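Alternansucrase (Leuconostoc mesenteroides, PDB 6HVG) is a large multidomain protein of glycoside hydrolase family 70 that combines a barrel domain with cell-wall-binding-type repeats and holds a calcium ion. Local coordinates at residues Arg885-Ile890 against Asp904-Gly909; Gly840-Asn844 against Asn997-Ser1001; Asp766-Ile770 against Gln784-Phe788. All blocks are in the same frame, centred on the assembly; numbering follows the deposited sequence.

All three contacts lie within the family 70 region of the chain. Contact 1 is the buried one. It closes the loop between two neighbouring strands of an antiparallel sheet, and backbone does much of the touching. Contact 2 is partly buried and joins segments far apart in sequence: the turn before helix 844-857 meets a loop between two strands, mainly through aliphatic carbons and a tyrosine ring. Contact 3 is on the surface. It sets the loop that follows helix 757-766 against helix 779-793, and a ring stack carries it. Contacts 2 and 3 have centres about 21 Å apart; helix 779-793 forms one side of contact 3 and only borders contact 2. Contact 1 is farther out.

Contact 1: Arg885-Ile890 against Asp904-Gly909; sequences RFGKGI and DYKNQG
Residues 885-890 and 904-909 come together as two close backbones, with F886 CA 4.4 Å from G909 CA and G887 CA 4.1 Å from Y905 CA. Neither G887 nor G909 has a side chain to hold the chains apart. The Y905 side chain meets I890. Chi1 of Y905 (75°) sets the ring between its backbone N and carbonyl carbon, beside I890, and chi2 near -90° turns a face to it. I890 CD1 lies over that face, 3.9 Å from the ring centroid and 20° off the normal, a CH-pi contact. Behind it, I890 CG1 packs on Y905 CB at 3.6 Å. Q908 extends beyond CG and brings OE1 to 3.0 Å from K888 N and 3.3 Å from K888 CB. The K888 amino group has its main partner elsewhere, at the carbonyl of R1019. Within 904-909, Q908 N is hydrogen-bonded to Y905 O at 3.0 Å and closes the turn. The contact closes the loop that joins strand 881-885 to strand 910-915, antiparallel neighbours in one sheet. R885 pairs with I910 through the backbone, and its guanidinium reaches T816 and G860. G909 bonds by its backbone to Y857, at the end of helix 844-857.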
loop_
_atom_site.group_PDB
_atom_site.type_symbol
_atom_site.label_atom_id
_atom_site.label_comp_id
_atom_site.label_asym_id
_atom_site.label_seq_id
_atom_site.Cartn_x
_atom_site.Cartn_y
_atom_site.Cartn_z
ATOM N N ARG A 885 20.543 -33.974 -10.643
ATOM C CA ARG A 885 19.752 -35.016 -9.996
ATOM C C ARG A 885 20.223 -36.368 -10.570
ATOM O O ARG A 885 20.429 -36.486 -11.767
ATOM C CB ARG A 885 18.239 -34.818 -10.237
ATOM C CG ARG A 885 17.561 -33.660 -9.473
ATOM C CD ARG A 885 17.540 -33.796 -7.921
ATOM N NE ARG A 885 16.447 -34.617 -7.396
ATOM C CZ ARG A 885 15.165 -34.250 -7.392
ATOM N NH1 ARG A 885 14.772 -33.070 -7.860
ATOM N NH2 ARG A 885 14.251 -35.078 -6.910
ATOM N N PHE A 886 20.328 -37.400 -9.731
ATOM C CA PHE A 886 20.953 -38.672 -10.114
ATOM C C PHE A 886 20.085 -39.804 -10.721
ATOM O O PHE A 886 20.602 -40.583 -11.513
ATOM C CB PHE A 886 21.694 -39.239 -8.911
ATOM C CG PHE A 886 22.706 -38.309 -8.332
ATOM C CD1 PHE A 886 23.816 -37.920 -9.068
ATOM C CD2 PHE A 886 22.543 -37.805 -7.053
ATOM C CE1 PHE A 886 24.761 -37.055 -8.535
ATOM C CE2 PHE A 886 23.485 -36.942 -6.510
ATOM C CZ PHE A 886 24.602 -36.565 -7.257
ATOM N N GLY A 887 18.816 -39.941 -10.334
ATOM C CA GLY A 887 17.971 -41.056 -10.772
ATOM C C GLY A 887 17.228 -41.614 -9.590
ATOM O O GLY A 887 17.414 -41.113 -8.515
ATOM N N LYS A 888 16.418 -42.654 -9.752
ATOM C CA LYS A 888 15.430 -43.000 -8.731
ATOM C C LYS A 888 15.962 -43.380 -7.362
ATOM O O LYS A 888 15.532 -42.798 -6.340
ATOM C CB LYS A 888 14.456 -44.066 -9.175
ATOM C CG LYS A 888 13.129 -43.927 -8.450
ATOM C CD LYS A 888 12.169 -45.061 -8.770
ATOM C CE LYS A 888 10.702 -44.691 -8.530
ATOM N NZ LYS A 888 10.114 -43.863 -9.631
ATOM N N GLY A 889 16.870 -44.322 -7.285
ATOM C CA GLY A 889 17.375 -44.680 -5.948
ATOM C C GLY A 889 18.775 -44.171 -5.662
ATOM O O GLY A 889 19.424 -44.624 -4.722
ATOM N N ILE A 890 19.276 -43.262 -6.499
ATOM C CA ILE A 890 20.651 -42.758 -6.389
ATOM C C ILE A 890 20.661 -41.444 -5.628
ATOM O O ILE A 890 20.129 -40.450 -6.088
ATOM C CB ILE A 890 21.298 -42.524 -7.770
ATOM C CG1 ILE A 890 21.123 -43.742 -8.702
ATOM C CG2 ILE A 890 22.779 -42.221 -7.632
ATOM C CD1 ILE A 890 21.713 -45.040 -8.178
ATOM N N ASP A 904 15.945 -48.491 -12.988
ATOM C CA ASP A 904 15.256 -47.274 -13.435
ATOM C C ASP A 904 16.180 -46.068 -13.491
ATOM O O ASP A 904 16.050 -45.234 -14.372
ATOM C CB ASP A 904 14.070 -46.945 -12.521
ATOM C CG ASP A 904 12.951 -47.988 -12.585
ATOM O OD1 ASP A 904 13.223 -49.149 -12.946
ATOM O OD2 ASP A 904 11.793 -47.647 -12.250
ATOM N N TYR A 905 17.109 -45.983 -12.546
ATOM C CA TYR A 905 18.029 -44.847 -12.444
ATOM C C TYR A 905 18.882 -44.538 -13.670
ATOM O O TYR A 905 19.215 -43.367 -13.903
ATOM C CB TYR A 905 18.966 -45.020 -11.239
ATOM C CG TYR A 905 20.084 -46.033 -11.408
ATOM C CD1 TYR A 905 19.896 -47.368 -11.063
ATOM C CD2 TYR A 905 21.321 -45.656 -11.887
ATOM C CE1 TYR A 905 20.907 -48.303 -11.191
ATOM C CE2 TYR A 905 22.349 -46.585 -12.020
ATOM C CZ TYR A 905 22.137 -47.911 -11.671
ATOM O OH TYR A 905 23.144 -48.847 -11.790
ATOM N N LYS A 906 19.268 -45.564 -14.426
ATOM C CA LYS A 906 20.275 -45.394 -15.477
ATOM C C LYS A 906 19.880 -44.369 -16.544
ATOM O O LYS A 906 20.731 -43.600 -17.007
ATOM C CB LYS A 906 20.667 -46.741 -16.121
ATOM C CG LYS A 906 22.029 -47.281 -15.669
ATOM C CD LYS A 906 23.180 -46.607 -16.427
ATOM C CE LYS A 906 24.542 -47.280 -16.272
ATOM N NZ LYS A 906 25.210 -47.017 -14.968
ATOM N N ASN A 907 18.602 -44.342 -16.922
ATOM C CA ASN A 907 18.131 -43.390 -17.924
ATOM C C ASN A 907 17.429 -42.171 -17.347
ATOM O O ASN A 907 16.790 -41.413 -18.077
ATOM C CB ASN A 907 17.265 -44.126 -18.936
ATOM C CG ASN A 907 18.032 -45.238 -19.633
ATOM O OD1 ASN A 907 17.721 -46.418 -19.454
ATOM N ND2 ASN A 907 19.069 -44.874 -20.385
ATOM N N GLN A 908 17.577 -41.979 -16.045
ATOM C CA GLN A 908 16.966 -40.860 -15.327
ATOM C C GLN A 908 18.095 -39.892 -14.894
ATOM O O GLN A 908 19.262 -40.108 -15.237
ATOM C CB GLN A 908 16.182 -41.376 -14.119
ATOM C CG GLN A 908 14.938 -42.128 -14.483
ATOM C CD GLN A 908 14.193 -42.689 -13.293
ATOM O OE1 GLN A 908 14.599 -42.537 -12.149
ATOM N NE2 GLN A 908 13.062 -43.326 -13.568
ATOM N N GLY A 909 17.737 -38.847 -14.156
ATOM C CA GLY A 909 18.668 -37.825 -13.745
ATOM C C GLY A 909 18.737 -36.699 -14.759
ATOM O O GLY A 909 18.342 -36.864 -15.906
#

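Contact 2: Gly840-Asn844 against Asn997-Ser1001; sequences GTIYN and NALIS
I842 meets A998 and L999 along most of its side chain. I842 CB is 3.8 Å from L999 CD2. The next atom out, CG1, is placed between the backbone N and the carbonyl carbon of I842 (chi1 63°). From there it touches L999 CD2 at 3.5 Å and also lies over the centre of the Y843 ring in its own segment. At the tip, I842 CD1 is shared: it is 3.5 Å from A998 CB and 3.5 Å from L999 CD2. The same leucine methyl, CD2, also reaches Y843 CD1 at 3.7 Å. The Y843 and L999 side chains run antiparallel alongside each other. A998 O lies at the edge of the Y843 ring, near its plane, 3.8 Å from Y843 CE1. That carbonyl has a polar partner in K800 NZ, while P808 and L807 of helix 807-814 pack on the Y843 side chain. In both turns a side-chain oxygen accepts from backbone N-H groups. T841 OG1 caps the start of helix 844-857 through weak bonds from the backbone N of Y843 and N844. N997 OD1 accepts from L999 N at 2.9 Å, in the carbonyl plane, and makes an Asx turn between strands 995-997 and 1003-1009.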
loop_
_atom_site.group_PDB
_atom_site.type_symbol
_atom_site.label_atom_id
_atom_site.label_comp_id
_atom_site.label_asym_id
_atom_site.label_seq_id
_atom_site.Cartn_x
_atom_site.Cartn_y
_atom_site.Cartn_z
ATOM N N GLY A 840 0.012 -17.996 -25.922
ATOM C CA GLY A 840 1.151 -18.426 -25.127
ATOM C C GLY A 840 2.202 -17.347 -25.054
ATOM O O GLY A 840 2.212 -16.438 -25.873
ATOM N N THR A 841 3.079 -17.453 -24.058
ATOM C CA THR A 841 4.209 -16.555 -23.890
ATOM C C THR A 841 5.397 -17.125 -24.622
ATOM O O THR A 841 5.386 -18.283 -25.046
ATOM C CB THR A 841 4.641 -16.430 -22.409
ATOM O OG1 THR A 841 5.141 -17.686 -21.942
ATOM C CG2 THR A 841 3.508 -15.987 -21.524
ATOM N N ILE A 842 6.448 -16.323 -24.741
ATOM C CA ILE A 842 7.664 -16.801 -25.388
ATOM C C ILE A 842 8.380 -17.883 -24.560
ATOM O O ILE A 842 9.137 -18.707 -25.085
ATOM C CB ILE A 842 8.635 -15.653 -25.757
ATOM C CG1 ILE A 842 9.142 -14.908 -24.523
ATOM C CG2 ILE A 842 7.968 -14.681 -26.723
ATOM C CD1 ILE A 842 10.350 -14.023 -24.824
ATOM N N TYR A 843 8.121 -17.889 -23.261
ATOM C CA TYR A 843 8.738 -18.857 -22.373
ATOM C C TYR A 843 8.071 -20.242 -22.439
ATOM O O TYR A 843 8.687 -21.241 -22.060
ATOM C CB TYR A 843 8.732 -18.331 -20.939
ATOM C CG TYR A 843 9.186 -16.882 -20.781
ATOM C CD1 TYR A 843 10.471 -16.479 -21.131
ATOM C CD2 TYR A 843 8.327 -15.921 -20.255
ATOM C CE1 TYR A 843 10.879 -15.161 -20.957
ATOM C CE2 TYR A 843 8.734 -14.612 -20.089
ATOM C CZ TYR A 843 10.012 -14.247 -20.439
ATOM O OH TYR A 843 10.398 -12.954 -20.255
ATOM N N ASN A 844 6.832 -20.301 -22.925
ATOM C CA ASN A 844 6.047 -21.534 -22.920
ATOM C C ASN A 844 6.771 -22.817 -23.391
ATOM O O ASN A 844 6.711 -23.849 -22.715
ATOM C CB ASN A 844 4.752 -21.347 -23.712
ATOM C CG ASN A 844 3.792 -22.505 -23.530
ATOM O OD1 ASN A 844 4.078 -23.636 -23.938
ATOM N ND2 ASN A 844 2.628 -22.227 -22.935
ATOM N N ASN A 997 19.003 -11.821 -24.842
ATOM C CA ASN A 997 17.818 -11.759 -25.715
ATOM C C ASN A 997 16.543 -11.820 -24.854
ATOM O O ASN A 997 16.639 -11.839 -23.636
ATOM C CB ASN A 997 17.853 -12.892 -26.749
ATOM C CG ASN A 997 17.998 -14.267 -26.106
ATOM O OD1 ASN A 997 17.125 -14.705 -25.351
ATOM N ND2 ASN A 997 19.104 -14.953 -26.392
ATOM N N ALA A 998 15.365 -11.844 -25.477
ATOM C CA ALA A 998 14.106 -11.865 -24.736
ATOM C C ALA A 998 13.985 -13.032 -23.734
ATOM O O ALA A 998 13.388 -12.872 -22.669
ATOM C CB ALA A 998 12.921 -11.884 -25.693
ATOM N N LEU A 999 14.545 -14.192 -24.068
ATOM C CA LEU A 999 14.399 -15.398 -23.231
ATOM C C LEU A 999 15.478 -15.544 -22.131
ATOM O O LEU A 999 15.263 -16.267 -21.147
ATOM C CB LEU A 999 14.376 -16.657 -24.110
ATOM C CG LEU A 999 13.227 -16.739 -25.121
ATOM C CD1 LEU A 999 13.540 -17.729 -26.230
ATOM C CD2 LEU A 999 11.913 -17.100 -24.451
ATOM N N ILE A 1000 16.628 -14.880 -22.278
ATOM C CA ILE A 1000 17.692 -15.015 -21.279
ATOM C C ILE A 1000 18.634 -13.806 -21.199
ATOM O O ILE A 1000 18.866 -13.108 -22.182
ATOM C CB ILE A 1000 18.494 -16.325 -21.502
ATOM C CG1 ILE A 1000 19.415 -16.619 -20.318
ATOM C CG2 ILE A 1000 19.304 -16.282 -22.783
ATOM C CD1 ILE A 1000 19.946 -18.039 -20.278
ATOM N N SER A 1001 19.155 -13.583 -19.997
ATOM C CA SER A 1001 20.264 -12.684 -19.733
ATOM C C SER A 1001 21.238 -13.461 -18.859
ATOM O O SER A 1001 21.268 -13.294 -17.637
ATOM C CB SER A 1001 19.803 -11.428 -18.997
ATOM O OG SER A 1001 18.741 -10.783 -19.693
#

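Contact 3: Asp766-Ile770 against Gln784-Phe788; sequences DHGII and QGMEF
H767 and F788 stack face to face where a Schellman motif ends helix 757-766 and the chain passes on to helix 779-793. G768, with positive phi, is the C-prime residue of that motif. H767 and F788 reach toward each other from the two segments. Their ring centroids are 3.6 Å apart and the planes are tilted by 19°. The overlap is uneven. H767 CD2 lies over the centre of the phenyl ring, whereas F788 CG sits toward the rim of the imidazole. F788 CB adds a CH-pi contact to the same imidazole face, 3.9 Å from its centroid. H767 ND1 is hydrogen-bonded to A763 O in the preceding helix, which helps to fix the rotation of the ring. Y802 also touches H767. Beside the stack, I769 points its side chain at helix 779-793. With chi1 at -58° and chi2 at -166°, the chain runs out extended and carries CD1 to the helix, where it meets F788 at the ring edge, 4.3 Å from F788 CE2. I769 O accepts from Q781 NE2 of that helix, a polar tie next to the apolar one. I769 CD1 also rests on the helix backbone, 3.5 Å from G785 N, and lies 3.8 Å from Q784 CB.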
loop_
_atom_site.group_PDB
_atom_site.type_symbol
_atom_site.label_atom_id
_atom_site.label_comp_id
_atom_site.label_asym_id
_atom_site.label_seq_id
_atom_site.Cartn_x
_atom_site.Cartn_y
_atom_site.Cartn_z
ATOM N N ASP A 766 3.977 4.550 -16.499
ATOM C CA ASP A 766 5.019 5.013 -17.413
ATOM C C ASP A 766 4.476 5.528 -18.745
ATOM O O ASP A 766 5.107 6.360 -19.359
ATOM C CB ASP A 766 6.004 3.882 -17.694
ATOM C CG ASP A 766 7.407 4.378 -17.984
ATOM O OD1 ASP A 766 7.960 5.181 -17.191
ATOM O OD2 ASP A 766 7.971 3.936 -19.000
ATOM N N HIS A 767 3.331 5.019 -19.192
ATOM C CA HIS A 767 2.713 5.453 -20.448
ATOM C C HIS A 767 1.528 6.419 -20.224
ATOM O O HIS A 767 0.709 6.645 -21.124
ATOM C CB HIS A 767 2.290 4.221 -21.275
ATOM C CG HIS A 767 3.435 3.505 -21.928
ATOM N ND1 HIS A 767 4.335 2.734 -21.220
ATOM C CD2 HIS A 767 3.832 3.449 -23.219
ATOM C CE1 HIS A 767 5.239 2.238 -22.044
ATOM N NE2 HIS A 767 4.954 2.656 -23.265
ATOM N N GLY A 768 1.463 7.009 -19.032
ATOM C CA GLY A 768 0.453 8.018 -18.712
ATOM C C GLY A 768 -0.987 7.538 -18.647
ATOM O O GLY A 768 -1.911 8.345 -18.709
ATOM N N ILE A 769 -1.198 6.233 -18.505
ATOM C CA ILE A 769 -2.553 5.679 -18.472
ATOM C C ILE A 769 -3.214 5.887 -17.106
ATOM O O ILE A 769 -4.413 6.128 -17.021
ATOM C CB ILE A 769 -2.543 4.199 -18.868
ATOM C CG1 ILE A 769 -1.929 4.084 -20.259
ATOM C CG2 ILE A 769 -3.965 3.635 -18.830
ATOM C CD1 ILE A 769 -2.148 2.748 -20.928
ATOM N N ILE A 770 -2.413 5.824 -16.054
ATOM C CA ILE A 770 -2.858 6.189 -14.721
ATOM C C ILE A 770 -1.742 6.978 -14.085
ATOM O O ILE A 770 -0.603 6.966 -14.567
ATOM C CB ILE A 770 -3.151 4.961 -13.854
ATOM C CG1 ILE A 770 -1.903 4.071 -13.744
ATOM C CG2 ILE A 770 -4.316 4.190 -14.438
ATOM C CD1 ILE A 770 -2.092 2.854 -12.866
ATOM N N GLN A 784 -4.814 -1.467 -22.880
ATOM C CA GLN A 784 -3.811 -0.606 -23.527
ATOM C C GLN A 784 -2.456 -0.733 -22.850
ATOM O O GLN A 784 -1.432 -0.821 -23.529
ATOM C CB GLN A 784 -4.211 0.862 -23.445
ATOM C CG GLN A 784 -5.430 1.265 -24.250
ATOM C CD GLN A 784 -5.912 2.667 -23.896
ATOM O OE1 GLN A 784 -5.256 3.402 -23.147
ATOM N NE2 GLN A 784 -7.067 3.037 -24.428
ATOM N N GLY A 785 -2.462 -0.730 -21.514
ATOM C CA GLY A 785 -1.239 -0.884 -20.733
ATOM C C GLY A 785 -0.612 -2.234 -21.002
ATOM O O GLY A 785 0.599 -2.367 -21.172
ATOM N N MET A 786 -1.468 -3.243 -21.063
ATOM C CA MET A 786 -1.036 -4.603 -21.307
ATOM C C MET A 786 -0.285 -4.756 -22.609
ATOM O O MET A 786 0.662 -5.544 -22.674
ATOM C CB MET A 786 -2.230 -5.556 -21.266
ATOM C CG MET A 786 -2.666 -5.897 -19.850
ATOM S SD MET A 786 -1.337 -6.665 -18.902
ATOM C CE MET A 786 -2.283 -7.228 -17.497
ATOM N N GLU A 787 -0.687 -4.008 -23.634
ATOM C CA GLU A 787 0.033 -4.049 -24.911
ATOM C C GLU A 787 1.495 -3.575 -24.771
ATOM O O GLU A 787 2.385 -4.135 -25.418
ATOM C CB GLU A 787 -0.717 -3.280 -26.014
ATOM C CG GLU A 787 -1.965 -3.999 -26.529
ATOM C CD GLU A 787 -1.681 -5.395 -27.132
ATOM O OE1 GLU A 787 -0.940 -5.501 -28.141
ATOM O OE2 GLU A 787 -2.204 -6.404 -26.594
ATOM N N PHE A 788 1.745 -2.578 -23.918
ATOM C CA PHE A 788 3.122 -2.117 -23.649
ATOM C C PHE A 788 3.896 -3.143 -22.827
ATOM O O PHE A 788 5.089 -3.387 -23.063
ATOM C CB PHE A 788 3.133 -0.741 -22.936
ATOM C CG PHE A 788 2.507 0.377 -23.745
ATOM C CD1 PHE A 788 3.046 0.753 -24.978
ATOM C CD2 PHE A 788 1.369 1.042 -23.286
ATOM C CE1 PHE A 788 2.454 1.751 -25.733
ATOM C CE2 PHE A 788 0.785 2.044 -24.037
ATOM C CZ PHE A 788 1.324 2.393 -25.265
#